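Side-chain contacts in DUF3828 domain-containing protein (Bacteroides thetaiotaomicron, PDB 3KZT), which is of unknown function but carries a DUF3828 domain and is probably made as a lipoprotein: residues 29-34 with 105-110; 33-38 with 123-128. All blocks are in the same frame, centred on the assembly; numbering follows the deposited sequence.

Contact 1: residues 29-34 with 105-110; sequences GMIEDF and YEVNYT. With EDO (1,2-ethanediol), chain C.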
ATOM      1  N   GLY A  29       4.562 -11.807  -6.857  1.00 13.63           N
ATOM      2  CA  GLY A  29       4.530 -11.373  -5.441  1.00 12.93           C
ATOM      3  C   GLY A  29       5.543 -10.275  -5.104  1.00 12.55           C
ATOM      4  O   GLY A  29       5.210  -9.315  -4.425  1.00 13.01           O
HETATM    5  N   MSE A  30       6.766 -10.427  -5.583  1.00 11.79           N
HETATM    6  CA  MSE A  30       7.819  -9.390  -5.401  1.00 11.66           C
HETATM    7  C   MSE A  30       7.464  -8.075  -6.120  1.00 11.79           C
HETATM    8  O   MSE A  30       7.621  -7.002  -5.547  1.00 11.97           O
HETATM    9  CB  MSE A  30       9.172  -9.894  -5.910  1.00 10.94           C
HETATM   10  CG  MSE A  30      10.316  -8.836  -5.837  1.00  9.55           C
HETATM   11 SE   MSE A  30      10.412  -7.596  -7.345  0.75  3.16          SE
HETATM   12  CE  MSE A  30      10.790  -8.929  -8.739  1.00  7.06           C
ATOM     13  N   ILE A  31       7.023  -8.188  -7.381  1.00 12.10           N
ATOM     14  CA  ILE A  31       6.616  -7.029  -8.204  1.00 12.30           C
ATOM     15  C   ILE A  31       5.459  -6.269  -7.523  1.00 12.52           C
ATOM     16  O   ILE A  31       5.513  -5.055  -7.405  1.00 12.24           O
ATOM     17  CB  ILE A  31       6.232  -7.448  -9.663  1.00 12.34           C
ATOM     18  CG1 ILE A  31       7.469  -8.003 -10.420  1.00 12.45           C
ATOM     19  CG2 ILE A  31       5.703  -6.218 -10.470  1.00 12.79           C
ATOM     20  CD1 ILE A  31       7.129  -8.769 -11.723  1.00 12.68           C
ATOM     21  N   GLU A  32       4.441  -7.013  -7.068  1.00 13.16           N
ATOM     22  CA  GLU A  32       3.325  -6.444  -6.267  1.00 13.59           C
ATOM     23  C   GLU A  32       3.798  -5.696  -5.019  1.00 13.84           C
ATOM     24  O   GLU A  32       3.297  -4.605  -4.736  1.00 14.02           O
ATOM     25  CB  GLU A  32       2.375  -7.541  -5.823  1.00 13.62           C
ATOM     26  CG  GLU A  32       1.492  -8.076  -6.956  1.00 14.92           C
ATOM     27  CD  GLU A  32       0.685  -9.304  -6.566  1.00 15.88           C
ATOM     28  OE1 GLU A  32       0.915  -9.867  -5.477  1.00 15.83           O
ATOM     29  OE2 GLU A  32      -0.197  -9.702  -7.365  1.00 17.92           O
ATOM     30  N   ASP A  33       4.747  -6.298  -4.286  1.00 13.97           N
ATOM     31  CA  ASP A  33       5.334  -5.676  -3.058  1.00 14.29           C
ATOM     32  C   ASP A  33       6.071  -4.401  -3.370  1.00 13.99           C
ATOM     33  O   ASP A  33       5.975  -3.439  -2.608  1.00 13.75           O
ATOM     34  CB  ASP A  33       6.329  -6.613  -2.347  1.00 14.25           C
ATOM     35  CG  ASP A  33       5.679  -7.855  -1.753  1.00 15.30           C
ATOM     36  OD1 ASP A  33       4.435  -7.955  -1.692  1.00 17.95           O
ATOM     37  OD2 ASP A  33       6.440  -8.747  -1.360  1.00 16.34           O
ATOM     38  N   PHE A  34       6.853  -4.413  -4.458  1.00 14.21           N
ATOM     39  CA  PHE A  34       7.552  -3.204  -4.904  1.00 14.22           C
ATOM     40  C   PHE A  34       6.580  -2.053  -5.194  1.00 14.30           C
ATOM     41  O   PHE A  34       6.755  -0.959  -4.655  1.00 14.33           O
ATOM     42  CB  PHE A  34       8.427  -3.460  -6.151  1.00 14.09           C
ATOM     43  CG  PHE A  34       8.917  -2.204  -6.787  1.00 13.94           C
ATOM     44  CD1 PHE A  34       9.686  -1.295  -6.052  1.00 13.98           C
ATOM     45  CD2 PHE A  34       8.585  -1.885  -8.113  1.00 13.23           C
ATOM     46  CE1 PHE A  34      10.121  -0.100  -6.622  1.00 13.23           C
ATOM     47  CE2 PHE A  34       9.031  -0.687  -8.692  1.00 12.95           C
ATOM     48  CZ  PHE A  34       9.792   0.202  -7.945  1.00 13.05           C
ATOM     49  N   TYR A 105       7.199  -9.583 -17.244  1.00 17.47           N
ATOM     50  CA  TYR A 105       5.901  -9.511 -16.572  1.00 17.43           C
ATOM     51  C   TYR A 105       5.318  -8.159 -16.957  1.00 17.69           C
ATOM     52  O   TYR A 105       6.058  -7.280 -17.394  1.00 17.96           O
ATOM     53  CB  TYR A 105       6.088  -9.643 -15.034  1.00 17.49           C
ATOM     54  CG  TYR A 105       6.638 -10.997 -14.643  1.00 16.64           C
ATOM     55  CD1 TYR A 105       8.001 -11.269 -14.743  1.00 16.59           C
ATOM     56  CD2 TYR A 105       5.797 -12.017 -14.195  1.00 15.89           C
ATOM     57  CE1 TYR A 105       8.516 -12.521 -14.417  1.00 16.57           C
ATOM     58  CE2 TYR A 105       6.300 -13.277 -13.860  1.00 15.96           C
ATOM     59  CZ  TYR A 105       7.654 -13.518 -13.971  1.00 16.01           C
ATOM     60  OH  TYR A 105       8.156 -14.742 -13.662  1.00 15.64           O
ATOM     61  N   GLU A 106       4.008  -8.008 -16.818  1.00 17.61           N
ATOM     62  CA  GLU A 106       3.306  -6.765 -17.160  1.00 17.71           C
ATOM     63  C   GLU A 106       2.626  -6.246 -15.897  1.00 17.64           C
ATOM     64  O   GLU A 106       1.872  -6.982 -15.278  1.00 17.48           O
ATOM     65  CB  GLU A 106       2.261  -7.047 -18.252  1.00 17.72           C
ATOM     66  CG  GLU A 106       1.414  -5.837 -18.673  1.00 18.19           C
ATOM     67  CD  GLU A 106       0.465  -6.169 -19.794  1.00 19.40           C
ATOM     68  OE1 GLU A 106       0.890  -6.100 -20.970  1.00 20.61           O
ATOM     69  OE2 GLU A 106      -0.716  -6.463 -19.506  1.00 19.83           O
ATOM     70  N   VAL A 107       2.909  -4.985 -15.530  1.00 17.55           N
ATOM     71  CA  VAL A 107       2.285  -4.316 -14.377  1.00 17.66           C
ATOM     72  C   VAL A 107       1.159  -3.429 -14.916  1.00 17.87           C
ATOM     73  O   VAL A 107       1.434  -2.438 -15.605  1.00 18.02           O
ATOM     74  CB  VAL A 107       3.298  -3.451 -13.602  1.00 17.61           C
ATOM     75  CG1 VAL A 107       2.584  -2.626 -12.510  1.00 17.66           C
ATOM     76  CG2 VAL A 107       4.383  -4.337 -12.984  1.00 17.38           C
ATOM     77  N   ASN A 108      -0.090  -3.796 -14.603  1.00 17.99           N
ATOM     78  CA  ASN A 108      -1.292  -3.070 -15.048  1.00 18.03           C
ATOM     79  C   ASN A 108      -1.958  -2.338 -13.900  1.00 18.07           C
ATOM     80  O   ASN A 108      -2.093  -2.902 -12.811  1.00 18.19           O
ATOM     81  CB  ASN A 108      -2.298  -4.045 -15.650  1.00 18.03           C
ATOM     82  CG  ASN A 108      -1.769  -4.727 -16.885  1.00 18.66           C
ATOM     83  OD1 ASN A 108      -1.546  -4.086 -17.900  1.00 17.59           O
ATOM     84  ND2 ASN A 108      -1.549  -6.052 -16.798  1.00 21.34           N
ATOM     85  N   TYR A 109      -2.351  -1.076 -14.138  1.00 17.80           N
ATOM     86  CA  TYR A 109      -3.150  -0.286 -13.178  1.00 17.75           C
ATOM     87  C   TYR A 109      -3.832   0.879 -13.927  1.00 17.82           C
ATOM     88  O   TYR A 109      -3.325   1.351 -14.936  1.00 18.02           O
ATOM     89  CB  TYR A 109      -2.305   0.231 -11.981  1.00 17.56           C
ATOM     90  CG  TYR A 109      -1.574   1.555 -12.202  1.00 17.57           C
ATOM     91  CD1 TYR A 109      -0.311   1.590 -12.769  1.00 17.08           C
ATOM     92  CD2 TYR A 109      -2.161   2.785 -11.809  1.00 17.01           C
ATOM     93  CE1 TYR A 109       0.361   2.811 -12.970  1.00 16.61           C
ATOM     94  CE2 TYR A 109      -1.511   3.989 -12.009  1.00 16.18           C
ATOM     95  CZ  TYR A 109      -0.250   4.000 -12.578  1.00 16.60           C
ATOM     96  OH  TYR A 109       0.384   5.195 -12.764  1.00 15.84           O
ATOM     97  N   THR A 110      -4.974   1.321 -13.410  1.00 17.90           N
ATOM     98  CA  THR A 110      -5.732   2.420 -13.987  1.00 17.98           C
ATOM     99  C   THR A 110      -5.385   3.714 -13.229  1.00 18.48           C
ATOM    100  O   THR A 110      -5.610   3.803 -12.011  1.00 18.68           O
ATOM    101  CB  THR A 110      -7.228   2.144 -13.889  1.00 18.01           C
ATOM    102  OG1 THR A 110      -7.505   0.889 -14.515  1.00 17.37           O
ATOM    103  CG2 THR A 110      -8.030   3.235 -14.576  1.00 17.15           C
TER
HETATM  104  C1  EDO C 201      12.582 -15.523 -12.461  1.00 46.50           C
HETATM  105  O1  EDO C 201      13.608 -16.044 -13.312  1.00 47.01           O
HETATM  106  C2  EDO C 201      11.755 -14.486 -13.209  1.00 46.26           C
HETATM  107  O2  EDO C 201      10.903 -15.115 -14.178  1.00 45.17           O
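I31, on the long helix 13-41, packs against Y105 and V107 of strand 104-111, part of the buried layer where this helix lies across a four-stranded antiparallel sheet. The two branches of I31 divide the work. CG1 lies beside the backbone N (chi1 -65°) and carries CD1 onto the root of Y105, 3.6 Å from Y105 CB and meeting the ring obliquely. CG2 turns instead to V107, and I31 CG2 to V107 CG2 is only 3.4 Å, tighter than usual for two methyl groups. Y105 also touches A27 and I28 of the same helix, while its hydroxyl donates to a 1,2-ethanediol, probably from the crystallisation liquor; Y105 OH to EDO O2 is 2.8 Å, with the acceptor at the ring edge, in plane. The diol is held as well by N103 OD1. On the side of the strand turned from the helix, E106 and N108 link across V107: N108 ND2 donates to E106 OE2 at 2.9 Å and 146°, and E106 OE2 accepts with its anti lone pair and lies just 3° out of the N108 amide plane.

Contact 2: residues 33-38 with 123-128; sequences DFYEAY and IPVRVV. With SO4 (sulfate ion), chain E.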
ATOM      1  N   ASP A  33       4.747  -6.298  -4.286  1.00 13.97           N
ATOM      2  CA  ASP A  33       5.334  -5.676  -3.058  1.00 14.29           C
ATOM      3  C   ASP A  33       6.071  -4.401  -3.370  1.00 13.99           C
ATOM      4  O   ASP A  33       5.975  -3.439  -2.608  1.00 13.75           O
ATOM      5  CB  ASP A  33       6.329  -6.613  -2.347  1.00 14.25           C
ATOM      6  CG  ASP A  33       5.679  -7.855  -1.753  1.00 15.30           C
ATOM      7  OD1 ASP A  33       4.435  -7.955  -1.692  1.00 17.95           O
ATOM      8  OD2 ASP A  33       6.440  -8.747  -1.360  1.00 16.34           O
ATOM      9  N   PHE A  34       6.853  -4.413  -4.458  1.00 14.21           N
ATOM     10  CA  PHE A  34       7.552  -3.204  -4.904  1.00 14.22           C
ATOM     11  C   PHE A  34       6.580  -2.053  -5.194  1.00 14.30           C
ATOM     12  O   PHE A  34       6.755  -0.959  -4.655  1.00 14.33           O
ATOM     13  CB  PHE A  34       8.427  -3.460  -6.151  1.00 14.09           C
ATOM     14  CG  PHE A  34       8.917  -2.204  -6.787  1.00 13.94           C
ATOM     15  CD1 PHE A  34       9.686  -1.295  -6.052  1.00 13.98           C
ATOM     16  CD2 PHE A  34       8.585  -1.885  -8.113  1.00 13.23           C
ATOM     17  CE1 PHE A  34      10.121  -0.100  -6.622  1.00 13.23           C
ATOM     18  CE2 PHE A  34       9.031  -0.687  -8.692  1.00 12.95           C
ATOM     19  CZ  PHE A  34       9.792   0.202  -7.945  1.00 13.05           C
ATOM     20  N   TYR A  35       5.577  -2.310  -6.040  1.00 14.51           N
ATOM     21  CA  TYR A  35       4.605  -1.264  -6.437  1.00 14.48           C
ATOM     22  C   TYR A  35       3.744  -0.731  -5.296  1.00 14.66           C
ATOM     23  O   TYR A  35       3.481   0.468  -5.244  1.00 14.73           O
ATOM     24  CB  TYR A  35       3.740  -1.700  -7.648  1.00 14.62           C
ATOM     25  CG  TYR A  35       4.423  -1.411  -8.955  1.00 14.14           C
ATOM     26  CD1 TYR A  35       5.343  -2.306  -9.505  1.00 13.98           C
ATOM     27  CD2 TYR A  35       4.181  -0.218  -9.633  1.00 14.02           C
ATOM     28  CE1 TYR A  35       6.000  -2.030 -10.701  1.00 14.60           C
ATOM     29  CE2 TYR A  35       4.823   0.073 -10.825  1.00 14.10           C
ATOM     30  CZ  TYR A  35       5.733  -0.835 -11.364  1.00 14.74           C
ATOM     31  OH  TYR A  35       6.374  -0.565 -12.544  1.00 15.05           O
ATOM     32  N   GLU A  36       3.326  -1.606  -4.381  1.00 14.83           N
ATOM     33  CA  GLU A  36       2.568  -1.164  -3.188  1.00 15.07           C
ATOM     34  C   GLU A  36       3.433  -0.325  -2.233  1.00 14.63           C
ATOM     35  O   GLU A  36       2.973   0.713  -1.738  1.00 14.31           O
ATOM     36  CB  GLU A  36       1.919  -2.344  -2.474  1.00 15.33           C
ATOM     37  CG  GLU A  36       0.725  -2.880  -3.252  1.00 17.28           C
ATOM     38  CD  GLU A  36       0.254  -4.244  -2.805  1.00 20.43           C
ATOM     39  OE1 GLU A  36       0.605  -4.701  -1.680  1.00 22.18           O
ATOM     40  OE2 GLU A  36      -0.487  -4.872  -3.596  1.00 24.36           O
ATOM     41  N   ALA A  37       4.679  -0.767  -2.003  1.00 14.28           N
ATOM     42  CA  ALA A  37       5.651  -0.027  -1.162  1.00 13.88           C
ATOM     43  C   ALA A  37       6.028   1.317  -1.792  1.00 13.64           C
ATOM     44  O   ALA A  37       6.015   2.343  -1.119  1.00 13.35           O
ATOM     45  CB  ALA A  37       6.905  -0.865  -0.942  1.00 13.58           C
ATOM     46  N   TYR A  38       6.354   1.284  -3.087  1.00 13.59           N
ATOM     47  CA  TYR A  38       6.715   2.487  -3.856  1.00 13.58           C
ATOM     48  C   TYR A  38       5.564   3.510  -3.912  1.00 13.40           C
ATOM     49  O   TYR A  38       5.783   4.695  -3.687  1.00 13.02           O
ATOM     50  CB  TYR A  38       7.162   2.103  -5.274  1.00 13.44           C
ATOM     51  CG  TYR A  38       7.794   3.227  -6.047  1.00 13.88           C
ATOM     52  CD1 TYR A  38       9.022   3.758  -5.645  1.00 13.93           C
ATOM     53  CD2 TYR A  38       7.195   3.742  -7.210  1.00 13.96           C
ATOM     54  CE1 TYR A  38       9.627   4.796  -6.350  1.00 13.69           C
ATOM     55  CE2 TYR A  38       7.793   4.780  -7.925  1.00 13.31           C
ATOM     56  CZ  TYR A  38       9.014   5.297  -7.490  1.00 13.66           C
ATOM     57  OH  TYR A  38       9.618   6.307  -8.174  1.00 12.26           O
ATOM     58  N   ILE A 123       3.059  -1.345 -17.853  1.00 19.34           N
ATOM     59  CA  ILE A 123       4.531  -1.337 -17.867  1.00 19.33           C
ATOM     60  C   ILE A 123       5.088  -2.784 -17.953  1.00 19.24           C
ATOM     61  O   ILE A 123       4.877  -3.580 -17.012  1.00 19.07           O
ATOM     62  CB  ILE A 123       5.136  -0.665 -16.555  1.00 19.34           C
ATOM     63  CG1 ILE A 123       4.540   0.734 -16.299  1.00 19.90           C
ATOM     64  CG2 ILE A 123       6.669  -0.576 -16.650  1.00 19.09           C
ATOM     65  CD1 ILE A 123       3.372   0.742 -15.314  1.00 20.81           C
ATOM     66  N   PRO A 124       5.780  -3.142 -19.078  1.00 19.02           N
ATOM     67  CA  PRO A 124       6.485  -4.423 -19.055  1.00 18.90           C
ATOM     68  C   PRO A 124       7.716  -4.290 -18.136  1.00 18.80           C
ATOM     69  O   PRO A 124       8.451  -3.285 -18.250  1.00 18.60           O
ATOM     70  CB  PRO A 124       6.923  -4.625 -20.518  1.00 18.90           C
ATOM     71  CG  PRO A 124       6.206  -3.557 -21.310  1.00 18.83           C
ATOM     72  CD  PRO A 124       5.947  -2.462 -20.378  1.00 19.08           C
ATOM     73  N   VAL A 125       7.897  -5.254 -17.216  1.00 18.58           N
ATOM     74  CA  VAL A 125       9.055  -5.287 -16.302  1.00 18.18           C
ATOM     75  C   VAL A 125       9.701  -6.684 -16.348  1.00 18.19           C
ATOM     76  O   VAL A 125       8.988  -7.700 -16.440  1.00 18.43           O
ATOM     77  CB  VAL A 125       8.677  -4.875 -14.842  1.00 18.32           C
ATOM     78  CG1 VAL A 125       7.933  -3.538 -14.840  1.00 17.37           C
ATOM     79  CG2 VAL A 125       7.856  -5.957 -14.125  1.00 17.49           C
ATOM     80  N   ARG A 126      11.046  -6.719 -16.313  1.00 17.84           N
ATOM     81  CA  ARG A 126      11.820  -7.956 -16.358  1.00 17.58           C
ATOM     82  C   ARG A 126      12.421  -8.237 -14.973  1.00 17.25           C
ATOM     83  O   ARG A 126      12.901  -7.312 -14.311  1.00 16.54           O
ATOM     84  CB  ARG A 126      12.919  -7.865 -17.399  1.00 17.74           C
ATOM     85  CG  ARG A 126      13.372  -9.226 -17.890  1.00 19.38           C
ATOM     86  CD  ARG A 126      14.490  -9.119 -18.905  1.00 20.83           C
ATOM     87  NE  ARG A 126      15.818  -8.955 -18.309  1.00 22.28           N
ATOM     88  CZ  ARG A 126      16.954  -8.763 -19.006  1.00 24.01           C
ATOM     89  NH1 ARG A 126      16.953  -8.681 -20.362  1.00 24.92           N
ATOM     90  NH2 ARG A 126      18.118  -8.639 -18.347  1.00 24.26           N
ATOM     91  N   VAL A 127      12.414  -9.522 -14.575  1.00 17.04           N
ATOM     92  CA  VAL A 127      12.830  -9.978 -13.236  1.00 16.93           C
ATOM     93  C   VAL A 127      14.066 -10.882 -13.305  1.00 17.32           C
ATOM     94  O   VAL A 127      14.141 -11.742 -14.173  1.00 17.32           O
ATOM     95  CB  VAL A 127      11.670 -10.778 -12.538  1.00 16.86           C
ATOM     96  CG1 VAL A 127      12.152 -11.443 -11.226  1.00 16.67           C
ATOM     97  CG2 VAL A 127      10.491  -9.866 -12.264  1.00 16.43           C
ATOM     98  N   VAL A 128      15.020 -10.677 -12.385  1.00 17.38           N
ATOM     99  CA  VAL A 128      16.209 -11.546 -12.239  1.00 17.59           C
ATOM    100  C   VAL A 128      16.164 -12.142 -10.821  1.00 17.90           C
ATOM    101  O   VAL A 128      15.637 -11.500  -9.898  1.00 18.23           O
ATOM    102  CB  VAL A 128      17.553 -10.760 -12.465  1.00 17.56           C
ATOM    103  CG1 VAL A 128      17.759  -9.656 -11.394  1.00 17.31           C
ATOM    104  CG2 VAL A 128      18.744 -11.714 -12.485  1.00 17.12           C
TER
HETATM  105  S   SO4 E 203      15.026 -10.622 -23.128  0.70 67.85           S
HETATM  106  O1  SO4 E 203      16.294 -11.279 -22.828  0.70 67.64           O
HETATM  107  O2  SO4 E 203      13.917 -11.400 -22.566  0.70 67.65           O
HETATM  108  O3  SO4 E 203      14.865 -10.534 -24.580  0.70 68.00           O
HETATM  109  O4  SO4 E 203      15.036  -9.275 -22.559  0.70 67.46           O
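Y35 faces I123 and V125 across the helix-on-sheet interface of this alpha+beta fold, reaching from helix 13-41 to strand 119-130. The backbones are well separated here, with Y35 CA and I123 CA 11.4 Å apart, and the length of the tyrosine spans the gap.

The contacts across the gap are loose van der Waals ones, made by the hydroxyl oxygen of Y35 against methyl groups. Y35 OH is 4.1 Å from I123 CG2 and also 4.1 Å from V125 CG1, so the oxygen sits near a methyl group of each residue. Y35 crosses I123 at a slant but runs past V125 in the opposite direction. On I123 it is CG2, the branch anti to the backbone N, that meets the hydroxyl.

The polar need of the buried hydroxyl is met in the same chain, by a hydrogen bond between Y35 OH and I81 O. Among aromatic contacts, F34 CE2 lies 3.9 Å above one face of the Y35 ring, displaced toward the rim.

Charged interactions involve R126, whose guanidinium forms a salt bridge through NH2 with D137. A sulfate, probably from the crystallisation liquor and also bound by W104 NE1, approaches the guanidinium edge in plane: R126 NH1 donates to SO4 O4 at 3.0 Å, with an angle of 151°.

In the fold
Contacts 1 and 2 are neighbouring parts of one interface, their centres about 5 Å apart. Both start from helix 13-41, with I31 and Y35 one turn apart, and they end on adjacent antiparallel strands of the sheet. Those strands are tied by probable backbone hydrogen bonds, Y105 N to V125 O at 2.7 Å and V107 N to I123 O at 2.8 Å. Helix side chains join the two contacts as well: V107 CG2 of contact 1 packs on Y35 CE1 of contact 2 at 3.6 Å, and I31 CD1 meets V127 CG2 at 3.6 Å. No active site is known here; the diol and the sulfate, both probably from the crystallisation liquor, mark no known site.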